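Glyceraldehyde-3-phosphate dehydrogenase (Sulfolobus solfataricus, PDB 1B7G) oxidises and phosphorylates D-glyceraldehyde 3-phosphate to 1,3-bisphosphoglycerate in glycolysis, using NADP or NAD as cofactor with a marked preference for NADP. Local coordinates at residues 123-128 against 317-322; 308-313 against 323-328. The protein carries 1 engineered substitution. All blocks are in the same frame, centred on the assembly; numbering follows the deposited sequence.

Interaction 1: 123-128 against 317-322; sequences CNYNEA and KLMSAE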
ATOM      1  N   CYS A 123       4.018  21.068 -19.999  1.00 25.54           N
ATOM      2  CA  CYS A 123       4.619  21.452 -21.248  1.00 27.26           C
ATOM      3  C   CYS A 123       3.706  22.158 -22.258  1.00 25.01           C
ATOM      4  O   CYS A 123       4.221  23.090 -22.865  1.00 24.29           O
ATOM      5  CB  CYS A 123       5.240  20.264 -22.047  1.00 23.01           C
ATOM      6  SG  CYS A 123       6.433  19.309 -21.075  1.00 27.37           S
ATOM      7  N   ASN A 124       2.501  21.689 -22.535  1.00 22.92           N
ATOM      8  CA  ASN A 124       1.736  22.276 -23.630  1.00 25.81           C
ATOM      9  C   ASN A 124       0.248  22.385 -23.372  1.00 26.01           C
ATOM     10  O   ASN A 124      -0.584  22.180 -24.273  1.00 26.98           O
ATOM     11  CB  ASN A 124       2.013  21.444 -24.914  1.00 22.24           C
ATOM     12  CG  ASN A 124       1.375  20.075 -24.822  1.00 30.15           C
ATOM     13  OD1 ASN A 124       1.142  19.591 -23.702  1.00 27.93           O
ATOM     14  ND2 ASN A 124       1.016  19.490 -25.958  1.00 26.64           N
ATOM     15  N   TYR A 125      -0.123  22.753 -22.158  1.00 23.17           N
ATOM     16  CA  TYR A 125      -1.551  22.972 -21.852  1.00 29.64           C
ATOM     17  C   TYR A 125      -2.137  24.035 -22.802  1.00 24.42           C
ATOM     18  O   TYR A 125      -3.158  23.790 -23.436  1.00 25.22           O
ATOM     19  CB  TYR A 125      -1.661  23.439 -20.414  1.00 28.15           C
ATOM     20  CG  TYR A 125      -3.041  23.784 -19.900  1.00 31.14           C
ATOM     21  CD1 TYR A 125      -3.665  25.019 -20.186  1.00 23.58           C
ATOM     22  CD2 TYR A 125      -3.710  22.895 -19.102  1.00 25.53           C
ATOM     23  CE1 TYR A 125      -4.926  25.281 -19.666  1.00 30.10           C
ATOM     24  CE2 TYR A 125      -4.946  23.158 -18.562  1.00 29.33           C
ATOM     25  CZ  TYR A 125      -5.560  24.382 -18.850  1.00 32.88           C
ATOM     26  OH  TYR A 125      -6.797  24.618 -18.299  1.00 28.13           O
ATOM     27  N   ASN A 126      -1.393  25.130 -22.976  1.00 25.71           N
ATOM     28  CA  ASN A 126      -1.858  26.200 -23.868  1.00 29.59           C
ATOM     29  C   ASN A 126      -2.120  25.692 -25.262  1.00 34.75           C
ATOM     30  O   ASN A 126      -3.123  26.085 -25.878  1.00 31.81           O
ATOM     31  CB  ASN A 126      -0.936  27.408 -23.879  1.00 24.64           C
ATOM     32  CG  ASN A 126      -0.868  28.139 -22.580  1.00 24.22           C
ATOM     33  OD1 ASN A 126      -1.803  28.047 -21.778  1.00 29.18           O
ATOM     34  ND2 ASN A 126       0.248  28.812 -22.261  1.00 23.89           N
ATOM     35  N   GLU A 127      -1.272  24.775 -25.797  1.00 28.05           N
ATOM     36  CA  GLU A 127      -1.529  24.245 -27.115  1.00 27.44           C
ATOM     37  C   GLU A 127      -2.730  23.342 -27.164  1.00 24.28           C
ATOM     38  O   GLU A 127      -3.356  23.190 -28.229  1.00 31.17           O
ATOM     39  CB  GLU A 127      -0.299  23.476 -27.669  1.00 31.35           C
ATOM     40  CG  GLU A 127       0.826  24.375 -28.099  1.00 29.35           C
ATOM     41  CD  GLU A 127       1.658  24.958 -26.983  1.00 35.40           C
ATOM     42  OE1 GLU A 127       1.456  24.735 -25.764  1.00 30.49           O
ATOM     43  OE2 GLU A 127       2.598  25.715 -27.330  1.00 54.97           O
ATOM     44  N   ALA A 128      -3.119  22.707 -26.071  1.00 26.83           N
ATOM     45  CA  ALA A 128      -4.229  21.783 -26.041  1.00 25.98           C
ATOM     46  C   ALA A 128      -5.571  22.466 -25.687  1.00 25.37           C
ATOM     47  O   ALA A 128      -6.587  21.759 -25.703  1.00 25.90           O
ATOM     48  CB  ALA A 128      -3.994  20.659 -25.015  1.00 31.78           C
ATOM     49  N   LYS A 317     -11.667  24.413 -21.945  1.00 28.58           N
ATOM     50  CA  LYS A 317     -11.295  25.818 -21.836  1.00 32.85           C
ATOM     51  C   LYS A 317     -11.824  26.418 -20.538  1.00 35.43           C
ATOM     52  O   LYS A 317     -12.388  27.521 -20.517  1.00 29.52           O
ATOM     53  CB  LYS A 317     -11.859  26.550 -23.063  1.00 27.84           C
ATOM     54  CG  LYS A 317     -11.443  25.931 -24.392  1.00 32.68           C
ATOM     55  CD  LYS A 317     -12.196  26.529 -25.579  1.00 35.14           C
ATOM     56  CE  LYS A 317     -13.629  26.016 -25.669  1.00 40.11           C
ATOM     57  NZ  LYS A 317     -14.336  26.619 -26.853  1.00 35.90           N
ATOM     58  N   LEU A 318     -11.602  25.733 -19.415  1.00 31.40           N
ATOM     59  CA  LEU A 318     -12.153  26.196 -18.143  1.00 32.90           C
ATOM     60  C   LEU A 318     -11.377  27.298 -17.481  1.00 37.40           C
ATOM     61  O   LEU A 318     -11.984  28.112 -16.771  1.00 35.48           O
ATOM     62  CB  LEU A 318     -12.306  25.027 -17.161  1.00 31.92           C
ATOM     63  CG  LEU A 318     -13.201  23.884 -17.598  1.00 41.56           C
ATOM     64  CD1 LEU A 318     -13.274  22.805 -16.523  1.00 30.32           C
ATOM     65  CD2 LEU A 318     -14.623  24.359 -17.939  1.00 30.43           C
ATOM     66  N   MET A 319     -10.060  27.356 -17.683  1.00 31.68           N
ATOM     67  CA  MET A 319      -9.200  28.304 -17.001  1.00 31.74           C
ATOM     68  C   MET A 319      -7.750  28.187 -17.494  1.00 29.16           C
ATOM     69  O   MET A 319      -7.469  27.374 -18.373  1.00 27.89           O
ATOM     70  CB  MET A 319      -9.214  28.058 -15.487  1.00 33.65           C
ATOM     71  CG  MET A 319      -8.667  26.659 -15.126  1.00 36.03           C
ATOM     72  SD  MET A 319      -8.821  26.390 -13.352  1.00 28.82           S
ATOM     73  CE  MET A 319     -10.560  26.054 -13.196  1.00 37.32           C
ATOM     74  N   SER A 320      -6.875  29.007 -16.964  1.00 29.91           N
ATOM     75  CA  SER A 320      -5.507  29.070 -17.469  1.00 27.02           C
ATOM     76  C   SER A 320      -4.750  27.795 -17.053  1.00 30.86           C
ATOM     77  O   SER A 320      -5.232  27.138 -16.145  1.00 27.82           O
ATOM     78  CB  SER A 320      -4.799  30.309 -16.971  1.00 25.65           C
ATOM     79  OG  SER A 320      -4.384  30.220 -15.616  1.00 30.50           O
ATOM     80  N   ALA A 321      -3.566  27.593 -17.638  1.00 29.18           N
ATOM     81  CA  ALA A 321      -2.703  26.471 -17.317  1.00 30.53           C
ATOM     82  C   ALA A 321      -2.340  26.518 -15.841  1.00 31.85           C
ATOM     83  O   ALA A 321      -2.436  25.562 -15.076  1.00 29.38           O
ATOM     84  CB  ALA A 321      -1.423  26.532 -18.161  1.00 30.07           C
ATOM     85  N   GLU A 322      -1.960  27.726 -15.434  1.00 29.04           N
ATOM     86  CA  GLU A 322      -1.564  27.984 -14.069  1.00 28.68           C
ATOM     87  C   GLU A 322      -2.704  27.815 -13.075  1.00 32.30           C
ATOM     88  O   GLU A 322      -2.527  27.212 -11.985  1.00 30.02           O
ATOM     89  CB  GLU A 322      -0.924  29.357 -13.969  1.00 30.19           C
ATOM     90  CG  GLU A 322      -0.103  29.515 -12.693  1.00 35.22           C
ATOM     91  CD  GLU A 322       1.317  28.974 -12.892  1.00 43.94           C
ATOM     92  OE1 GLU A 322       1.636  28.374 -13.951  1.00 41.14           O
ATOM     93  OE2 GLU A 322       2.133  29.199 -11.983  1.00 56.24           O
TER
HETATM   94  O   HOH W   1      -3.105  29.249 -19.953  1.00 27.66           O
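The start of helix 321-331, and the turn that leads into it, receive the Y125 side chain from helix 121-128. At the start of this turn K317, with its positive phi, closes helix 304-315 in a Schellman motif; S320 then opens the next helix as N-cap, its OG bonded to the backbone N of D323. Y125 carries the contact. Its CG stands anti to the backbone N (chi1 177°), which sends the ring out toward A321. There CA of A321 lies over one face, 3.5 Å from the ring centroid and shifted toward the rim, a CH-pi contact, while A321 CB packs 3.4 Å from Y125 CD1. The phenol tip goes further: Y125 OH donates to M319 O at 2.8 Å, approaching from above the carbonyl plane. Next to the ring, a water donates to N126 OD1 at 2.5 Å and accepts from A321 N at 2.9 Å. The A321 amide, at the start of the helix, is thus met by a water that N126 OD1 also binds. Y125 also touches R313 and A314, so its ring wedges between both C-terminal helices, an alpha-alpha hairpin packed against the helix that carries C123 of the C123-C149 disulfide.

Interaction 2: 308-313 against 323-328; sequences NIDAIR and DSMRIT
S324 OG stands anti to its backbone N (chi1 -175°), whereas T328 OG1, one turn on, lies beside its own; the two hydroxyls end up side by side, facing helix 304-315. From that helix D310 turns its CG beside the backbone N and R313 bends at its second torsion, so that a carboxylate and a guanidinium meet the same pair of hydroxyls. S324 OG donates to the anti lone pair of D310 OD1 at 2.7 Å and accepts from R313 NH1 at 3.1 Å, a nearly straight bond (170°). The same nitrogen also gives a more bent bond of 2.9 Å to T328 OG1. Both hydroxyls lie at the guanidinium edge, in its plane, and T328 OG1 is also 2.8 Å from D310 OD1. The arginine chain curls round the serine, with R313 CD 3.3 Å from S324 OG, and I327 CG2 packs 3.5 Å from R313 NH2. Against the other carboxylate oxygen, M325 CG rests 3.3 Å from D310 OD2. Segments 308-313 and 323-328 run roughly antiparallel, their axes 143° apart in direction. Each charge has a further partner: D310 OD2 pairs with R245 and R313 NH2 with D25. An alanine in place of R313 removes both NH1 bonds and the D25 salt bridge, and would probably loosen the pairing of the helices here. Within this buried interface, the hydroxyls bridge a guanidinium and a carboxylate oxygen, which would be expected to polarise the S324 O-H, the donor to D310, and to keep D310 ionised.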
ATOM      1  N   ASN A 308      -4.624  14.042 -16.196  1.00 22.22           N
ATOM      2  CA  ASN A 308      -5.961  13.869 -16.761  1.00 21.51           C
ATOM      3  C   ASN A 308      -6.901  14.984 -16.253  1.00 27.14           C
ATOM      4  O   ASN A 308      -7.759  15.460 -17.021  1.00 27.81           O
ATOM      5  CB  ASN A 308      -6.525  12.491 -16.432  1.00 23.58           C
ATOM      6  CG  ASN A 308      -6.165  11.400 -17.409  1.00 26.46           C
ATOM      7  OD1 ASN A 308      -6.847  11.197 -18.413  1.00 26.98           O
ATOM      8  ND2 ASN A 308      -5.082  10.684 -17.134  1.00 27.05           N
ATOM      9  N   ILE A 309      -6.708  15.411 -15.002  1.00 20.33           N
ATOM     10  CA  ILE A 309      -7.533  16.514 -14.487  1.00 27.08           C
ATOM     11  C   ILE A 309      -7.264  17.805 -15.247  1.00 30.04           C
ATOM     12  O   ILE A 309      -8.191  18.491 -15.744  1.00 24.66           O
ATOM     13  CB  ILE A 309      -7.355  16.695 -12.979  1.00 30.39           C
ATOM     14  CG1 ILE A 309      -7.740  15.449 -12.193  1.00 25.32           C
ATOM     15  CG2 ILE A 309      -8.223  17.897 -12.514  1.00 27.47           C
ATOM     16  CD1 ILE A 309      -9.101  14.857 -12.534  1.00 22.89           C
ATOM     17  N   ASP A 310      -5.996  18.151 -15.486  1.00 24.85           N
ATOM     18  CA  ASP A 310      -5.687  19.353 -16.273  1.00 24.11           C
ATOM     19  C   ASP A 310      -6.163  19.262 -17.694  1.00 26.27           C
ATOM     20  O   ASP A 310      -6.605  20.275 -18.295  1.00 27.26           O
ATOM     21  CB  ASP A 310      -4.186  19.644 -16.211  1.00 25.19           C
ATOM     22  CG  ASP A 310      -3.728  19.998 -14.822  1.00 34.25           C
ATOM     23  OD1 ASP A 310      -4.506  20.698 -14.121  1.00 30.37           O
ATOM     24  OD2 ASP A 310      -2.611  19.609 -14.410  1.00 28.34           O
ATOM     25  N   ALA A 311      -6.079  18.067 -18.298  1.00 25.86           N
ATOM     26  CA  ALA A 311      -6.494  17.854 -19.651  1.00 28.71           C
ATOM     27  C   ALA A 311      -7.998  18.194 -19.776  1.00 29.72           C
ATOM     28  O   ALA A 311      -8.405  18.706 -20.823  1.00 25.94           O
ATOM     29  CB  ALA A 311      -6.221  16.459 -20.186  1.00 26.29           C
ATOM     30  N   ILE A 312      -8.785  17.804 -18.783  1.00 30.05           N
ATOM     31  CA  ILE A 312     -10.215  18.149 -18.807  1.00 30.05           C
ATOM     32  C   ILE A 312     -10.340  19.669 -18.897  1.00 23.19           C
ATOM     33  O   ILE A 312     -11.023  20.200 -19.751  1.00 29.44           O
ATOM     34  CB  ILE A 312     -10.941  17.643 -17.551  1.00 31.21           C
ATOM     35  CG1 ILE A 312     -11.118  16.119 -17.626  1.00 29.90           C
ATOM     36  CG2 ILE A 312     -12.294  18.325 -17.400  1.00 24.41           C
ATOM     37  CD1 ILE A 312     -11.344  15.421 -16.295  1.00 24.99           C
ATOM     38  N   ARG A 313      -9.605  20.383 -18.064  1.00 22.10           N
ATOM     39  CA  ARG A 313      -9.672  21.838 -18.061  1.00 25.75           C
ATOM     40  C   ARG A 313      -9.213  22.445 -19.363  1.00 36.80           C
ATOM     41  O   ARG A 313      -9.882  23.379 -19.848  1.00 29.45           O
ATOM     42  CB  ARG A 313      -8.923  22.408 -16.849  1.00 22.22           C
ATOM     43  CG  ARG A 313      -9.539  21.940 -15.550  1.00 25.86           C
ATOM     44  CD  ARG A 313      -9.586  23.049 -14.495  1.00 29.28           C
ATOM     45  NE  ARG A 313     -10.134  22.522 -13.237  1.00 25.72           N
ATOM     46  CZ  ARG A 313      -9.433  21.861 -12.323  1.00 43.15           C
ATOM     47  NH1 ARG A 313      -8.114  21.624 -12.472  1.00 29.67           N
ATOM     48  NH2 ARG A 313     -10.096  21.442 -11.250  1.00 29.50           N
ATOM     49  N   ASP A 323      -3.871  28.374 -13.373  1.00 33.46           N
ATOM     50  CA  ASP A 323      -5.028  28.184 -12.489  1.00 32.82           C
ATOM     51  C   ASP A 323      -5.384  26.702 -12.334  1.00 30.03           C
ATOM     52  O   ASP A 323      -5.708  26.251 -11.225  1.00 26.31           O
ATOM     53  CB  ASP A 323      -6.256  28.922 -13.049  1.00 29.68           C
ATOM     54  CG  ASP A 323      -6.153  30.423 -12.788  1.00 37.57           C
ATOM     55  OD1 ASP A 323      -5.354  30.854 -11.934  1.00 41.12           O
ATOM     56  OD2 ASP A 323      -6.856  31.188 -13.455  1.00 44.26           O
ATOM     57  N   SER A 324      -5.485  25.975 -13.433  1.00 26.06           N
ATOM     58  CA  SER A 324      -5.835  24.554 -13.415  1.00 27.05           C
ATOM     59  C   SER A 324      -4.808  23.750 -12.601  1.00 30.28           C
ATOM     60  O   SER A 324      -5.120  23.120 -11.588  1.00 27.04           O
ATOM     61  CB  SER A 324      -5.888  23.943 -14.808  1.00 29.41           C
ATOM     62  OG  SER A 324      -6.343  22.603 -14.794  1.00 24.22           O
ATOM     63  N   MET A 325      -3.534  23.959 -12.912  1.00 31.21           N
ATOM     64  CA  MET A 325      -2.514  23.176 -12.172  1.00 30.40           C
ATOM     65  C   MET A 325      -2.548  23.506 -10.699  1.00 31.91           C
ATOM     66  O   MET A 325      -2.356  22.619  -9.853  1.00 25.52           O
ATOM     67  CB  MET A 325      -1.168  23.324 -12.821  1.00 22.98           C
ATOM     68  CG  MET A 325      -1.020  22.541 -14.153  1.00 26.95           C
ATOM     69  SD  MET A 325       0.730  22.601 -14.636  1.00 22.86           S
ATOM     70  CE  MET A 325       0.976  24.346 -14.876  1.00 33.37           C
ATOM     71  N   ARG A 326      -2.860  24.761 -10.322  1.00 29.13           N
ATOM     72  CA  ARG A 326      -2.911  25.066  -8.892  1.00 30.75           C
ATOM     73  C   ARG A 326      -4.041  24.311  -8.210  1.00 28.87           C
ATOM     74  O   ARG A 326      -3.822  23.744  -7.130  1.00 27.77           O
ATOM     75  CB  ARG A 326      -2.921  26.571  -8.619  1.00 33.36           C
ATOM     76  CG  ARG A 326      -3.431  26.940  -7.239  1.00 36.20           C
ATOM     77  CD  ARG A 326      -3.738  28.428  -7.087  1.00 41.58           C
ATOM     78  NE  ARG A 326      -2.733  29.218  -7.783  1.00 51.24           N
ATOM     79  CZ  ARG A 326      -2.906  29.911  -8.904  1.00 58.24           C
ATOM     80  NH1 ARG A 326      -4.090  29.993  -9.501  1.00 43.53           N
ATOM     81  NH2 ARG A 326      -1.847  30.538  -9.431  1.00 46.29           N
ATOM     82  N   ILE A 327      -5.216  24.203  -8.812  1.00 30.53           N
ATOM     83  CA  ILE A 327      -6.342  23.506  -8.183  1.00 30.79           C
ATOM     84  C   ILE A 327      -6.092  21.997  -8.163  1.00 29.02           C
ATOM     85  O   ILE A 327      -6.326  21.322  -7.170  1.00 27.58           O
ATOM     86  CB  ILE A 327      -7.665  23.847  -8.868  1.00 28.62           C
ATOM     87  CG1 ILE A 327      -7.985  25.345  -8.533  1.00 31.08           C
ATOM     88  CG2 ILE A 327      -8.798  22.974  -8.434  1.00 28.72           C
ATOM     89  CD1 ILE A 327      -8.926  25.982  -9.529  1.00 28.64           C
ATOM     90  N   THR A 328      -5.630  21.486  -9.298  1.00 28.52           N
ATOM     91  CA  THR A 328      -5.284  20.059  -9.385  1.00 25.89           C
ATOM     92  C   THR A 328      -4.265  19.743  -8.301  1.00 23.56           C
ATOM     93  O   THR A 328      -4.538  18.875  -7.486  1.00 26.42           O
ATOM     94  CB  THR A 328      -4.728  19.737 -10.750  1.00 25.52           C
ATOM     95  OG1 THR A 328      -5.754  20.031 -11.718  1.00 26.12           O
ATOM     96  CG2 THR A 328      -4.341  18.244 -10.866  1.00 23.28           C
TER

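In the fold
Residues 123-128 come first, on helix 121-128 beside strand 118-119 of the parallel, Rossmann-type sheet. The chain then runs through the mixed sheet of the catalytic domain and returns as helix 304-315, which packs on strands 26-32 and 103-106. Interaction 1 closes this long excursion, with 188 residues between its segments; interaction 2 closes a short helical hairpin, with only 9 residues between. Their segments alternate along the chain, so the two loops cross, and both draw on helix 321-331. They also touch: Y125 OH lies 3.4 Å from R313 CB, and L318 N probably bonds to R313 O. Together they fasten the C-terminal helical pair to the nucleotide-binding domain.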